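HAT1-interacting factor 1 (Saccharomyces cerevisiae, PDB 4NQ0) acts as a nuclear histone chaperone of the HAT-B complex, binding histones H3 and H4 and also H2A-H2B dimers, in chromatin assembly and telomere silencing. Local coordinates at residues A70-N73 with M74-N78; D244-E248 with A249-S253; L302-F305 with K306-K309; L330-I333 with Q334-I337. All coordinates share one frame; numbering follows the deposited sequence.

Contact 1 of 4, residues A70-N73 with M74-N78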
ATOM      1  N   ALA A  70      -8.152  -9.934   0.895  1.00 36.97           N
ATOM      2  CA  ALA A  70      -8.739 -11.269   0.837  1.00 37.88           C
ATOM      3  C   ALA A  70      -8.383 -11.952  -0.470  1.00 38.86           C
ATOM      4  O   ALA A  70      -7.898 -13.087  -0.477  1.00 39.55           O
ATOM      5  CB  ALA A  70     -10.250 -11.204   1.003  1.00 37.75           C
ATOM      6  N   VAL A  71      -8.607 -11.243  -1.574  1.00 39.19           N
ATOM      7  CA  VAL A  71      -8.409 -11.806  -2.898  1.00 40.31           C
ATOM      8  C   VAL A  71      -6.920 -11.998  -3.207  1.00 41.46           C
ATOM      9  O   VAL A  71      -6.534 -12.981  -3.830  1.00 42.08           O
ATOM     10  CB  VAL A  71      -9.101 -10.938  -3.971  1.00 40.15           C
ATOM     11  CG1 VAL A  71      -8.792 -11.449  -5.349  1.00 40.47           C
ATOM     12  CG2 VAL A  71     -10.612 -10.926  -3.737  1.00 39.31           C
ATOM     13  N   TYR A  72      -6.084 -11.071  -2.757  1.00 42.16           N
ATOM     14  CA  TYR A  72      -4.638 -11.234  -2.888  1.00 43.49           C
ATOM     15  C   TYR A  72      -4.188 -12.541  -2.231  1.00 45.16           C
ATOM     16  O   TYR A  72      -3.504 -13.356  -2.849  1.00 45.70           O
ATOM     17  CB  TYR A  72      -3.900 -10.039  -2.264  1.00 42.96           C
ATOM     18  CG  TYR A  72      -2.413 -10.253  -2.059  1.00 44.22           C
ATOM     19  CD1 TYR A  72      -1.591 -10.613  -3.120  1.00 45.52           C
ATOM     20  CD2 TYR A  72      -1.827 -10.075  -0.809  1.00 45.52           C
ATOM     21  CE1 TYR A  72      -0.226 -10.799  -2.939  1.00 47.20           C
ATOM     22  CE2 TYR A  72      -0.467 -10.258  -0.618  1.00 46.57           C
ATOM     23  CZ  TYR A  72       0.329 -10.619  -1.689  1.00 47.36           C
ATOM     24  OH  TYR A  72       1.682 -10.808  -1.507  1.00 49.38           O
ATOM     25  N   ASN A  73      -4.594 -12.737  -0.982  1.00 46.40           N
ATOM     26  CA  ASN A  73      -4.212 -13.935  -0.230  1.00 48.33           C
ATOM     27  C   ASN A  73      -4.764 -15.244  -0.792  1.00 50.06           C
ATOM     28  O   ASN A  73      -4.173 -16.306  -0.578  1.00 51.09           O
ATOM     29  CB  ASN A  73      -4.586 -13.779   1.240  1.00 48.31           C
ATOM     30  CG  ASN A  73      -3.481 -13.141   2.044  1.00 48.91           C
ATOM     31  OD1 ASN A  73      -2.421 -13.739   2.221  1.00 50.58           O
ATOM     32  ND2 ASN A  73      -3.713 -11.922   2.531  1.00 47.95           N
ATOM     33  N   MET A  74      -5.890 -15.161  -1.500  1.00 51.20           N
ATOM     34  CA  MET A  74      -6.448 -16.302  -2.217  1.00 52.85           C
ATOM     35  C   MET A  74      -5.500 -16.730  -3.329  1.00 54.23           C
ATOM     36  O   MET A  74      -5.309 -17.925  -3.566  1.00 55.45           O
ATOM     37  CB  MET A  74      -7.823 -15.967  -2.824  1.00 52.63           C
ATOM     38  CG  MET A  74      -8.998 -16.024  -1.849  1.00 52.57           C
ATOM     39  SD  MET A  74     -10.513 -15.280  -2.523  1.00 52.46           S
ATOM     40  CE  MET A  74     -10.800 -16.309  -3.967  1.00 52.50           C
ATOM     41  N   GLU A  75      -4.918 -15.754  -4.021  1.00 54.56           N
ATOM     42  CA  GLU A  75      -4.012 -16.046  -5.126  1.00 55.72           C
ATOM     43  C   GLU A  75      -2.698 -16.615  -4.599  1.00 56.99           C
ATOM     44  O   GLU A  75      -2.175 -17.582  -5.155  1.00 57.87           O
ATOM     45  CB  GLU A  75      -3.762 -14.794  -5.970  1.00 54.95           C
ATOM     46  CG  GLU A  75      -2.949 -15.036  -7.246  1.00 55.63           C
ATOM     47  CD  GLU A  75      -3.582 -16.055  -8.190  1.00 57.30           C
ATOM     48  OE1 GLU A  75      -4.825 -16.103  -8.302  1.00 56.22           O
ATOM     49  OE2 GLU A  75      -2.823 -16.809  -8.833  1.00 59.55           O
ATOM     50  N   VAL A  76      -2.176 -16.019  -3.527  1.00 57.49           N
ATOM     51  CA  VAL A  76      -0.978 -16.533  -2.863  1.00 58.84           C
ATOM     52  C   VAL A  76      -1.178 -18.013  -2.535  1.00 60.85           C
ATOM     53  O   VAL A  76      -0.356 -18.853  -2.909  1.00 62.04           O
ATOM     54  CB  VAL A  76      -0.637 -15.738  -1.571  1.00 58.17           C
ATOM     55  CG1 VAL A  76       0.395 -16.478  -0.736  1.00 58.72           C
ATOM     56  CG2 VAL A  76      -0.132 -14.345  -1.912  1.00 57.11           C
ATOM     57  N   GLN A  77      -2.285 -18.318  -1.860  1.00 62.01           N
ATOM     58  CA  GLN A  77      -2.657 -19.705  -1.529  1.00 63.88           C
ATOM     59  C   GLN A  77      -2.809 -20.602  -2.756  1.00 65.09           C
ATOM     60  O   GLN A  77      -2.499 -21.789  -2.689  1.00 66.52           O
ATOM     61  CB  GLN A  77      -3.956 -19.752  -0.715  1.00 63.95           C
ATOM     62  CG  GLN A  77      -3.775 -19.511   0.781  1.00 64.70           C
ATOM     63  CD  GLN A  77      -5.013 -19.880   1.588  1.00 66.44           C
ATOM     64  OE1 GLN A  77      -6.115 -20.006   1.042  1.00 67.92           O
ATOM     65  NE2 GLN A  77      -4.837 -20.062   2.892  1.00 67.42           N
ATOM     66  N   ASN A  78      -3.283 -20.044  -3.869  1.00 65.02           N
ATOM     67  CA  ASN A  78      -3.381 -20.793  -5.129  1.00 66.29           C
ATOM     68  C   ASN A  78      -2.051 -20.811  -5.899  1.00 66.84           C
ATOM     69  O   ASN A  78      -2.049 -20.856  -7.134  1.00 67.25           O
ATOM     70  CB  ASN A  78      -4.486 -20.209  -6.024  1.00 65.84           C
ATOM     71  CG  ASN A  78      -5.867 -20.267  -5.382  1.00 65.98           C
ATOM     72  OD1 ASN A  78      -6.037 -20.763  -4.265  1.00 66.47           O
ATOM     73  ND2 ASN A  78      -6.863 -19.751  -6.092  1.00 65.86           N
TER
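M74 folds back over A70 and V71 in the last turns of helix 61-77, part of the all-helical TPR fold of this NASP-family chaperone. Its CB rests 3.4 Å from the carbonyl oxygen V71 O. With CG beside the backbone N (chi1 -80°), the chain runs back toward the preceding turn, and CG sits 3.4 Å from A70 O, the same oxygen that accepts the M74 N-H at 3.1 Å between N and O. The sulfur goes on to graze the flank of the neighbouring residue, SD lying 4.1 Å from V71 CA. A bend at chi3 (60°) then turns CE away from the 70-73 turn. The side chain also packs on F38 of helix 38-51, a task for which a long, flexible methionine is well suited.

Another flank of the helix carries Y72 and V76, one turn apart. A CH-pi contact joins them: V76 CG2 stands over one ring face, displaced toward the rim, with Y72 CE1 as its nearest ring atom at 3.7 Å. A branched valine suits this place, since one methyl meets the ring while the backbone holds the spacing through a nearly straight V76 N to Y72 O bond (167°). Across the ring from V76 lies I245 of helix 229-248, with E248 at the Y72 hydroxyl. N78 departs from helical geometry, yet its N still bonds M74 O at 2.9 Å.

Contact 2 of 4, residues D244-E248 with A249-S253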
ATOM      1  N   ASP A 244       3.215  -4.438  -2.107  1.00 29.72           N
ATOM      2  CA  ASP A 244       3.367  -5.849  -1.751  1.00 30.54           C
ATOM      3  C   ASP A 244       2.774  -6.734  -2.835  1.00 31.21           C
ATOM      4  O   ASP A 244       3.409  -7.681  -3.284  1.00 32.10           O
ATOM      5  CB  ASP A 244       2.679  -6.167  -0.424  1.00 30.79           C
ATOM      6  CG  ASP A 244       3.359  -5.528   0.780  1.00 31.12           C
ATOM      7  OD1 ASP A 244       2.706  -5.507   1.843  1.00 31.09           O
ATOM      8  OD2 ASP A 244       4.528  -5.071   0.691  1.00 30.12           O
ATOM      9  N   ILE A 245       1.561  -6.419  -3.271  1.00 31.63           N
ATOM     10  CA  ILE A 245       0.898  -7.208  -4.323  1.00 32.27           C
ATOM     11  C   ILE A 245       1.687  -7.171  -5.635  1.00 33.01           C
ATOM     12  O   ILE A 245       1.927  -8.205  -6.264  1.00 32.95           O
ATOM     13  CB  ILE A 245      -0.533  -6.709  -4.584  1.00 32.06           C
ATOM     14  CG1 ILE A 245      -1.423  -6.969  -3.370  1.00 32.16           C
ATOM     15  CG2 ILE A 245      -1.132  -7.393  -5.826  1.00 31.88           C
ATOM     16  CD1 ILE A 245      -2.763  -6.256  -3.428  1.00 32.52           C
ATOM     17  N   GLU A 246       2.100  -5.976  -6.038  1.00 33.44           N
ATOM     18  CA  GLU A 246       2.863  -5.819  -7.275  1.00 34.22           C
ATOM     19  C   GLU A 246       4.192  -6.566  -7.194  1.00 35.58           C
ATOM     20  O   GLU A 246       4.593  -7.200  -8.155  1.00 36.23           O
ATOM     21  CB  GLU A 246       3.079  -4.339  -7.591  1.00 33.37           C
ATOM     22  CG  GLU A 246       1.795  -3.623  -7.965  1.00 32.90           C
ATOM     23  CD  GLU A 246       1.912  -2.117  -7.966  1.00 32.37           C
ATOM     24  OE1 GLU A 246       2.641  -1.550  -7.114  1.00 31.63           O
ATOM     25  OE2 GLU A 246       1.263  -1.492  -8.828  1.00 33.73           O
ATOM     26  N   ARG A 247       4.852  -6.507  -6.043  1.00 36.92           N
ATOM     27  CA  ARG A 247       6.065  -7.295  -5.801  1.00 38.97           C
ATOM     28  C   ARG A 247       5.789  -8.795  -5.970  1.00 40.17           C
ATOM     29  O   ARG A 247       6.510  -9.500  -6.684  1.00 40.83           O
ATOM     30  CB  ARG A 247       6.615  -7.017  -4.396  1.00 39.22           C
ATOM     31  CG  ARG A 247       7.984  -7.632  -4.124  1.00 41.66           C
ATOM     32  CD  ARG A 247       8.518  -7.298  -2.741  1.00 44.78           C
ATOM     33  NE  ARG A 247       7.599  -7.695  -1.668  1.00 47.75           N
ATOM     34  CZ  ARG A 247       7.901  -7.694  -0.368  1.00 48.99           C
ATOM     35  NH1 ARG A 247       6.980  -8.066   0.520  1.00 49.81           N
ATOM     36  NH2 ARG A 247       9.113  -7.339   0.055  1.00 49.56           N
ATOM     37  N   GLU A 248       4.730  -9.273  -5.330  1.00 40.76           N
ATOM     38  CA  GLU A 248       4.324 -10.668  -5.473  1.00 41.63           C
ATOM     39  C   GLU A 248       4.036 -11.016  -6.933  1.00 42.01           C
ATOM     40  O   GLU A 248       4.347 -12.119  -7.384  1.00 42.87           O
ATOM     41  CB  GLU A 248       3.087 -10.965  -4.615  1.00 41.89           C
ATOM     42  CG  GLU A 248       2.736 -12.449  -4.513  1.00 43.64           C
ATOM     43  CD  GLU A 248       3.820 -13.261  -3.832  1.00 46.40           C
ATOM     44  OE1 GLU A 248       4.425 -12.757  -2.859  1.00 46.12           O
ATOM     45  OE2 GLU A 248       4.068 -14.410  -4.273  1.00 49.05           O
ATOM     46  N   ALA A 249       3.454 -10.074  -7.675  1.00 41.23           N
ATOM     47  CA  ALA A 249       3.139 -10.294  -9.091  1.00 41.39           C
ATOM     48  C   ALA A 249       4.328 -10.026 -10.020  1.00 41.49           C
ATOM     49  O   ALA A 249       4.158 -10.013 -11.238  1.00 41.76           O
ATOM     50  CB  ALA A 249       1.939  -9.433  -9.511  1.00 40.81           C
ATOM     51  N   GLU A 250       5.507  -9.797  -9.437  1.00 41.11           N
ATOM     52  CA  GLU A 250       6.758  -9.544 -10.158  1.00 41.45           C
ATOM     53  C   GLU A 250       6.805  -8.229 -10.945  1.00 40.62           C
ATOM     54  O   GLU A 250       7.648  -8.058 -11.824  1.00 40.78           O
ATOM     55  CB  GLU A 250       7.118 -10.727 -11.067  1.00 42.93           C
ATOM     56  CG  GLU A 250       7.584 -11.952 -10.303  1.00 44.53           C
ATOM     57  CD  GLU A 250       7.978 -13.084 -11.231  1.00 47.68           C
ATOM     58  OE1 GLU A 250       7.131 -13.517 -12.042  1.00 48.87           O
ATOM     59  OE2 GLU A 250       9.139 -13.530 -11.152  1.00 50.00           O
ATOM     60  N   MET A 251       5.925  -7.293 -10.601  1.00 38.98           N
ATOM     61  CA  MET A 251       5.979  -5.949 -11.158  1.00 38.02           C
ATOM     62  C   MET A 251       6.798  -5.074 -10.215  1.00 36.35           C
ATOM     63  O   MET A 251       6.264  -4.221  -9.513  1.00 35.54           O
ATOM     64  CB  MET A 251       4.567  -5.404 -11.341  1.00 37.94           C
ATOM     65  CG  MET A 251       3.713  -6.313 -12.193  1.00 39.70           C
ATOM     66  SD  MET A 251       2.034  -5.741 -12.375  1.00 42.63           S
ATOM     67  CE  MET A 251       1.405  -6.071 -10.749  1.00 41.44           C
ATOM     68  N   PHE A 252       8.104  -5.295 -10.218  1.00 35.33           N
ATOM     69  CA  PHE A 252       9.004  -4.661  -9.264  1.00 34.75           C
ATOM     70  C   PHE A 252       9.135  -3.149  -9.424  1.00 33.47           C
ATOM     71  O   PHE A 252       9.266  -2.449  -8.436  1.00 32.46           O
ATOM     72  CB  PHE A 252      10.378  -5.325  -9.317  1.00 35.38           C
ATOM     73  CG  PHE A 252      10.371  -6.750  -8.828  1.00 37.56           C
ATOM     74  CD1 PHE A 252      10.401  -7.026  -7.466  1.00 39.23           C
ATOM     75  CD2 PHE A 252      10.328  -7.807  -9.723  1.00 40.53           C
ATOM     76  CE1 PHE A 252      10.389  -8.332  -7.002  1.00 40.93           C
ATOM     77  CE2 PHE A 252      10.312  -9.116  -9.270  1.00 42.19           C
ATOM     78  CZ  PHE A 252      10.341  -9.378  -7.904  1.00 42.19           C
ATOM     79  N   SER A 253       9.072  -2.643 -10.653  1.00 33.17           N
ATOM     80  CA  SER A 253       9.176  -1.196 -10.880  1.00 32.56           C
ATOM     81  C   SER A 253       7.947  -0.476 -10.318  1.00 31.37           C
ATOM     82  O   SER A 253       8.070   0.558  -9.665  1.00 30.43           O
ATOM     83  CB  SER A 253       9.365  -0.888 -12.371  1.00 33.40           C
ATOM     84  OG  SER A 253       9.244   0.499 -12.626  1.00 34.20           O
TER
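E246 and M251 meet across a Schellman motif that ends helix 229-248, at the bend between the two helices of the predicted second TPR repeat. The oxygen E246 O accepts M251 N at 2.8 Å, while R247 O takes E250 N at 2.9 Å from well above its carbonyl plane. Such a turn needs positive phi at its C-prime residue, and E250 supplies it (67°) with its side chain directed away from the helix.

Around this backbone frame the two side chains cross at about a right angle: M251, bent at chi3, brings CE within 3.7 Å of E246 CG. Only the aliphatic part of E246 is used here, because its carboxylate reaches onward to R254 and H258 of helix 252-266, so one glutamate serves both helices. A249 fits the start of the turn by being small, its methyl resting 3.5 Å from I245 O.

On another side, F252 leans obliquely on R247, whose CG, anti to its own N (chi1 -172°), passes 3.8 Å from F252 CE1. A serine at F252 would probably leave R247 CG and the ring of W292 without their aromatic neighbour. A249 N keeps a regular helical bond to I245 O (2.8 Å).

Contact 3 of 4, residues L302-F305 with K306-K309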
ATOM      1  N   LEU A 302      23.001   1.361  -5.306  1.00 29.97           N
ATOM      2  CA  LEU A 302      23.939   1.490  -4.192  1.00 30.30           C
ATOM      3  C   LEU A 302      23.646   2.718  -3.350  1.00 30.03           C
ATOM      4  O   LEU A 302      23.672   2.643  -2.125  1.00 29.42           O
ATOM      5  CB  LEU A 302      25.392   1.533  -4.682  1.00 30.78           C
ATOM      6  CG  LEU A 302      25.994   0.192  -5.118  1.00 32.21           C
ATOM      7  CD1 LEU A 302      27.407   0.370  -5.716  1.00 31.78           C
ATOM      8  CD2 LEU A 302      26.016  -0.762  -3.921  1.00 32.25           C
ATOM      9  N   LYS A 303      23.356   3.840  -4.006  1.00 30.41           N
ATOM     10  CA  LYS A 303      23.044   5.080  -3.282  1.00 30.44           C
ATOM     11  C   LYS A 303      21.810   4.931  -2.400  1.00 29.39           C
ATOM     12  O   LYS A 303      21.788   5.443  -1.287  1.00 29.20           O
ATOM     13  CB  LYS A 303      22.838   6.247  -4.244  1.00 31.18           C
ATOM     14  CG  LYS A 303      24.094   6.655  -4.991  1.00 34.78           C
ATOM     15  CD  LYS A 303      23.891   7.883  -5.896  1.00 37.85           C
ATOM     16  CE  LYS A 303      25.109   8.045  -6.822  1.00 40.49           C
ATOM     17  NZ  LYS A 303      25.079   9.264  -7.697  1.00 41.65           N
ATOM     18  N   ARG A 304      20.784   4.239  -2.901  1.00 28.63           N
ATOM     19  CA  ARG A 304      19.553   4.041  -2.115  1.00 27.29           C
ATOM     20  C   ARG A 304      19.786   3.050  -0.981  1.00 26.88           C
ATOM     21  O   ARG A 304      19.312   3.264   0.137  1.00 26.00           O
ATOM     22  CB  ARG A 304      18.382   3.565  -2.984  1.00 26.89           C
ATOM     23  CG  ARG A 304      17.037   3.563  -2.258  1.00 25.31           C
ATOM     24  CD  ARG A 304      16.447   4.967  -2.199  1.00 26.05           C
ATOM     25  NE  ARG A 304      15.344   5.095  -1.239  1.00 24.21           N
ATOM     26  CZ  ARG A 304      14.510   6.131  -1.156  1.00 27.51           C
ATOM     27  NH1 ARG A 304      14.587   7.150  -2.013  1.00 26.34           N
ATOM     28  NH2 ARG A 304      13.562   6.139  -0.211  1.00 29.20           N
ATOM     29  N   PHE A 305      20.499   1.962  -1.264  1.00 26.62           N
ATOM     30  CA  PHE A 305      20.826   1.003  -0.217  1.00 26.89           C
ATOM     31  C   PHE A 305      21.593   1.668   0.936  1.00 27.60           C
ATOM     32  O   PHE A 305      21.290   1.434   2.103  1.00 28.02           O
ATOM     33  CB  PHE A 305      21.662  -0.165  -0.751  1.00 27.09           C
ATOM     34  CG  PHE A 305      20.961  -1.033  -1.758  1.00 25.95           C
ATOM     35  CD1 PHE A 305      19.593  -1.204  -1.733  1.00 25.05           C
ATOM     36  CD2 PHE A 305      21.693  -1.720  -2.712  1.00 27.00           C
ATOM     37  CE1 PHE A 305      18.966  -1.998  -2.646  1.00 25.64           C
ATOM     38  CE2 PHE A 305      21.071  -2.524  -3.634  1.00 27.61           C
ATOM     39  CZ  PHE A 305      19.698  -2.673  -3.603  1.00 27.30           C
ATOM     40  N   LYS A 306      22.583   2.491   0.611  1.00 28.06           N
ATOM     41  CA  LYS A 306      23.397   3.127   1.642  1.00 29.03           C
ATOM     42  C   LYS A 306      22.594   4.137   2.446  1.00 29.02           C
ATOM     43  O   LYS A 306      22.813   4.307   3.641  1.00 29.20           O
ATOM     44  CB  LYS A 306      24.616   3.803   1.020  1.00 29.57           C
ATOM     45  CG  LYS A 306      25.678   2.808   0.591  1.00 31.73           C
ATOM     46  CD  LYS A 306      26.719   3.467  -0.301  1.00 34.79           C
ATOM     47  CE  LYS A 306      27.812   2.487  -0.689  1.00 36.83           C
ATOM     48  NZ  LYS A 306      28.664   3.033  -1.783  1.00 38.25           N
ATOM     49  N   HIS A 307      21.678   4.818   1.776  1.00 28.70           N
ATOM     50  CA  HIS A 307      20.756   5.707   2.456  1.00 28.83           C
ATOM     51  C   HIS A 307      19.923   4.938   3.496  1.00 28.36           C
ATOM     52  O   HIS A 307      19.753   5.386   4.621  1.00 28.14           O
ATOM     53  CB  HIS A 307      19.849   6.383   1.428  1.00 28.98           C
ATOM     54  CG  HIS A 307      18.621   6.996   2.018  1.00 30.98           C
ATOM     55  ND1 HIS A 307      18.620   8.244   2.602  1.00 34.01           N
ATOM     56  CD2 HIS A 307      17.357   6.524   2.127  1.00 32.61           C
ATOM     57  CE1 HIS A 307      17.403   8.517   3.041  1.00 34.84           C
ATOM     58  NE2 HIS A 307      16.617   7.491   2.760  1.00 34.75           N
ATOM     59  N   ALA A 308      19.405   3.779   3.103  1.00 27.88           N
ATOM     60  CA  ALA A 308      18.539   2.996   3.963  1.00 27.87           C
ATOM     61  C   ALA A 308      19.345   2.390   5.116  1.00 28.39           C
ATOM     62  O   ALA A 308      18.884   2.382   6.254  1.00 27.83           O
ATOM     63  CB  ALA A 308      17.819   1.902   3.148  1.00 27.60           C
ATOM     64  N   LYS A 309      20.547   1.899   4.812  1.00 28.72           N
ATOM     65  CA  LYS A 309      21.477   1.403   5.836  1.00 29.74           C
ATOM     66  C   LYS A 309      21.757   2.451   6.924  1.00 30.28           C
ATOM     67  O   LYS A 309      21.662   2.152   8.101  1.00 30.39           O
ATOM     68  CB  LYS A 309      22.779   0.957   5.187  1.00 30.19           C
ATOM     69  CG  LYS A 309      23.879   0.538   6.152  1.00 31.97           C
ATOM     70  CD  LYS A 309      25.102   0.055   5.387  1.00 34.16           C
ATOM     71  CE  LYS A 309      26.270  -0.229   6.332  1.00 36.48           C
ATOM     72  NZ  LYS A 309      27.452  -0.726   5.606  1.00 36.55           N
TER
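R304 and H307 stand side by side on helix 298-316, in the predicted third TPR repeat, and theirs is the polar part of this contact. Three residues apart, the two chains point the same way, and H307 CD2 lies over one face of the guanidinium, 4.2 Å from R304 NE, with the planes 60° apart. Bending at chi2 (79°) carries R304 alongside the ring. Beyond the pair, E283 receives R304 NH2 and H307 NE2 on its two carboxylate oxygens, L170 O accepts R304 NH1, and F173 stacks on the imidazole.

Backbone i to i+4 hydrogen bonds give the spacing: K306 N to L302 O at 2.9 Å, K309 N to F305 O at 2.8 Å.

Side-chain carbons also make van der Waals contacts with backbone carbonyl oxygens. Extended K306 runs back along the preceding turn, CG 3.4 Å from L302 O, using lysine methylenes on an exposed flank. Small A308 lays CB 3.6 Å from R304 O, while F305 turns its ring to helix 323-344.

Buried R304 NE has no partner in the model, the arginine being gripped at its terminal nitrogens. E283 probably offsets the arginine charge and is likely to favour an imidazole with its proton on NE2.

Contact 4 of 4, residues L330-I333 with Q334-I337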
ATOM      1  N   LEU A 330      18.616  -4.783   8.369  1.00 35.76           N
ATOM      2  CA  LEU A 330      19.921  -4.170   8.180  1.00 35.78           C
ATOM      3  C   LEU A 330      20.896  -5.161   7.532  1.00 35.78           C
ATOM      4  O   LEU A 330      21.615  -4.811   6.589  1.00 35.33           O
ATOM      5  CB  LEU A 330      20.440  -3.692   9.535  1.00 36.64           C
ATOM      6  CG  LEU A 330      21.608  -2.716   9.606  1.00 38.31           C
ATOM      7  CD1 LEU A 330      21.436  -1.509   8.659  1.00 38.98           C
ATOM      8  CD2 LEU A 330      21.740  -2.266  11.071  1.00 41.70           C
ATOM      9  N   ALA A 331      20.897  -6.395   8.034  1.00 35.76           N
ATOM     10  CA  ALA A 331      21.684  -7.481   7.451  1.00 36.06           C
ATOM     11  C   ALA A 331      21.337  -7.725   5.979  1.00 35.57           C
ATOM     12  O   ALA A 331      22.226  -7.922   5.153  1.00 34.94           O
ATOM     13  CB  ALA A 331      21.480  -8.766   8.247  1.00 36.74           C
ATOM     14  N   GLN A 332      20.046  -7.710   5.660  1.00 35.35           N
ATOM     15  CA  GLN A 332      19.599  -7.884   4.278  1.00 35.51           C
ATOM     16  C   GLN A 332      20.066  -6.739   3.379  1.00 34.48           C
ATOM     17  O   GLN A 332      20.477  -6.958   2.241  1.00 34.53           O
ATOM     18  CB  GLN A 332      18.074  -7.978   4.213  1.00 35.40           C
ATOM     19  CG  GLN A 332      17.537  -8.183   2.806  1.00 37.37           C
ATOM     20  CD  GLN A 332      17.949  -9.527   2.224  1.00 39.73           C
ATOM     21  OE1 GLN A 332      18.749  -9.601   1.283  1.00 41.21           O
ATOM     22  NE2 GLN A 332      17.413 -10.598   2.794  1.00 42.11           N
ATOM     23  N   ILE A 333      19.992  -5.518   3.887  1.00 33.79           N
ATOM     24  CA  ILE A 333      20.447  -4.354   3.122  1.00 33.06           C
ATOM     25  C   ILE A 333      21.931  -4.480   2.810  1.00 33.03           C
ATOM     26  O   ILE A 333      22.355  -4.142   1.715  1.00 32.05           O
ATOM     27  CB  ILE A 333      20.133  -3.037   3.847  1.00 32.70           C
ATOM     28  CG1 ILE A 333      18.619  -2.807   3.873  1.00 34.11           C
ATOM     29  CG2 ILE A 333      20.763  -1.847   3.151  1.00 31.89           C
ATOM     30  CD1 ILE A 333      18.169  -1.905   5.003  1.00 34.78           C
ATOM     31  N   GLN A 334      22.708  -5.015   3.749  1.00 33.72           N
ATOM     32  CA  GLN A 334      24.121  -5.237   3.504  1.00 34.54           C
ATOM     33  C   GLN A 334      24.317  -6.307   2.419  1.00 34.78           C
ATOM     34  O   GLN A 334      25.207  -6.183   1.576  1.00 34.41           O
ATOM     35  CB  GLN A 334      24.849  -5.642   4.790  1.00 35.60           C
ATOM     36  CG  GLN A 334      26.372  -5.679   4.643  1.00 37.47           C
ATOM     37  CD  GLN A 334      26.965  -4.323   4.298  1.00 39.30           C
ATOM     38  OE1 GLN A 334      26.678  -3.324   4.961  1.00 40.40           O
ATOM     39  NE2 GLN A 334      27.804  -4.280   3.256  1.00 39.10           N
ATOM     40  N   ASP A 335      23.491  -7.352   2.438  1.00 34.96           N
ATOM     41  CA  ASP A 335      23.526  -8.352   1.360  1.00 35.72           C
ATOM     42  C   ASP A 335      23.226  -7.679   0.017  1.00 34.62           C
ATOM     43  O   ASP A 335      23.894  -7.950  -0.976  1.00 34.07           O
ATOM     44  CB  ASP A 335      22.514  -9.470   1.585  1.00 36.29           C
ATOM     45  CG  ASP A 335      22.720 -10.195   2.894  1.00 38.73           C
ATOM     46  OD1 ASP A 335      23.826 -10.109   3.477  1.00 40.95           O
ATOM     47  OD2 ASP A 335      21.757 -10.851   3.346  1.00 41.56           O
ATOM     48  N   ASP A 336      22.242  -6.783   0.005  1.00 33.66           N
ATOM     49  CA  ASP A 336      21.882  -6.074  -1.225  1.00 33.28           C
ATOM     50  C   ASP A 336      23.071  -5.280  -1.779  1.00 33.41           C
ATOM     51  O   ASP A 336      23.347  -5.316  -2.989  1.00 33.19           O
ATOM     52  CB  ASP A 336      20.679  -5.153  -1.000  1.00 32.72           C
ATOM     53  CG  ASP A 336      19.447  -5.900  -0.519  1.00 32.66           C
ATOM     54  OD1 ASP A 336      19.334  -7.110  -0.773  1.00 32.48           O
ATOM     55  OD2 ASP A 336      18.580  -5.272   0.114  1.00 35.11           O
ATOM     56  N   ILE A 337      23.781  -4.587  -0.889  1.00 33.41           N
ATOM     57  CA  ILE A 337      24.967  -3.825  -1.263  1.00 33.64           C
ATOM     58  C   ILE A 337      26.035  -4.761  -1.830  1.00 35.25           C
ATOM     59  O   ILE A 337      26.545  -4.540  -2.929  1.00 34.52           O
ATOM     60  CB  ILE A 337      25.537  -3.040  -0.057  1.00 33.64           C
ATOM     61  CG1 ILE A 337      24.605  -1.880   0.296  1.00 31.96           C
ATOM     62  CG2 ILE A 337      26.939  -2.516  -0.358  1.00 32.37           C
ATOM     63  CD1 ILE A 337      24.875  -1.259   1.640  1.00 31.20           C
TER
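The turns L330-I333 and Q334-I337 meet in an i to i+4 contact within helix 323-344, which follows the predicted third TPR repeat and packs against helix 298-316. Regular backbone bonds set the pitch, as from D336 N to Q332 O (2.9 Å) and from I337 N to I333 O (3.0 Å).

Q332 and D336 line the polar flank. Bent at chi2 (66°), the glutamine chain passes obliquely beside the aspartate, its CG 4.1 Å from D336 OD1, with amide and carboxylate planes 23° apart. D336 is buried, which an acidic group can afford here because OD1 also meets R291 in a salt bridge that probably keeps it ionised. Replacing Q332 by an alanine removes the chain beyond CB and is likely to open a gap beside D336 and against F284 of helix 273-290.

D335 suits the exposed surface, where its carboxylate lies crosswise to the Q332 amide while its CB sits 3.3 Å from Q332 O.

The apolar flank belongs to two isoleucines, whose branched chains fill the seam with helix 298-316: I333 packs on L312, I337 on F305. Between themselves they touch loosely, I333 CG2 to I337 CD1 at 4.4 Å. Closer is I337 CG1, 3.5 Å from I333 O.

In the fold
From the N terminus the four contacts follow in series; none nests in or crosses another. Contact 1 lies within helix 61-77, shortly before the region 80-199 that is important for histone binding, much of it unmodelled. Contact 2 is the one that rounds a turn between helices, joining 229-248 to 252-266, and it meets contact 1 where Y72 OH packs 3.4 Å from E248 CB. Contact 3 lies about 21 Å and contact 4 about 20 Å from contact 2, centre to centre, in successive helices 298-316 and 323-344. These two are joined by K309 NZ to Q334 OE1 (2.8 Å, a probable hydrogen bond) and by F305 CB against I337 CG1, tying the C-terminal helix to the array.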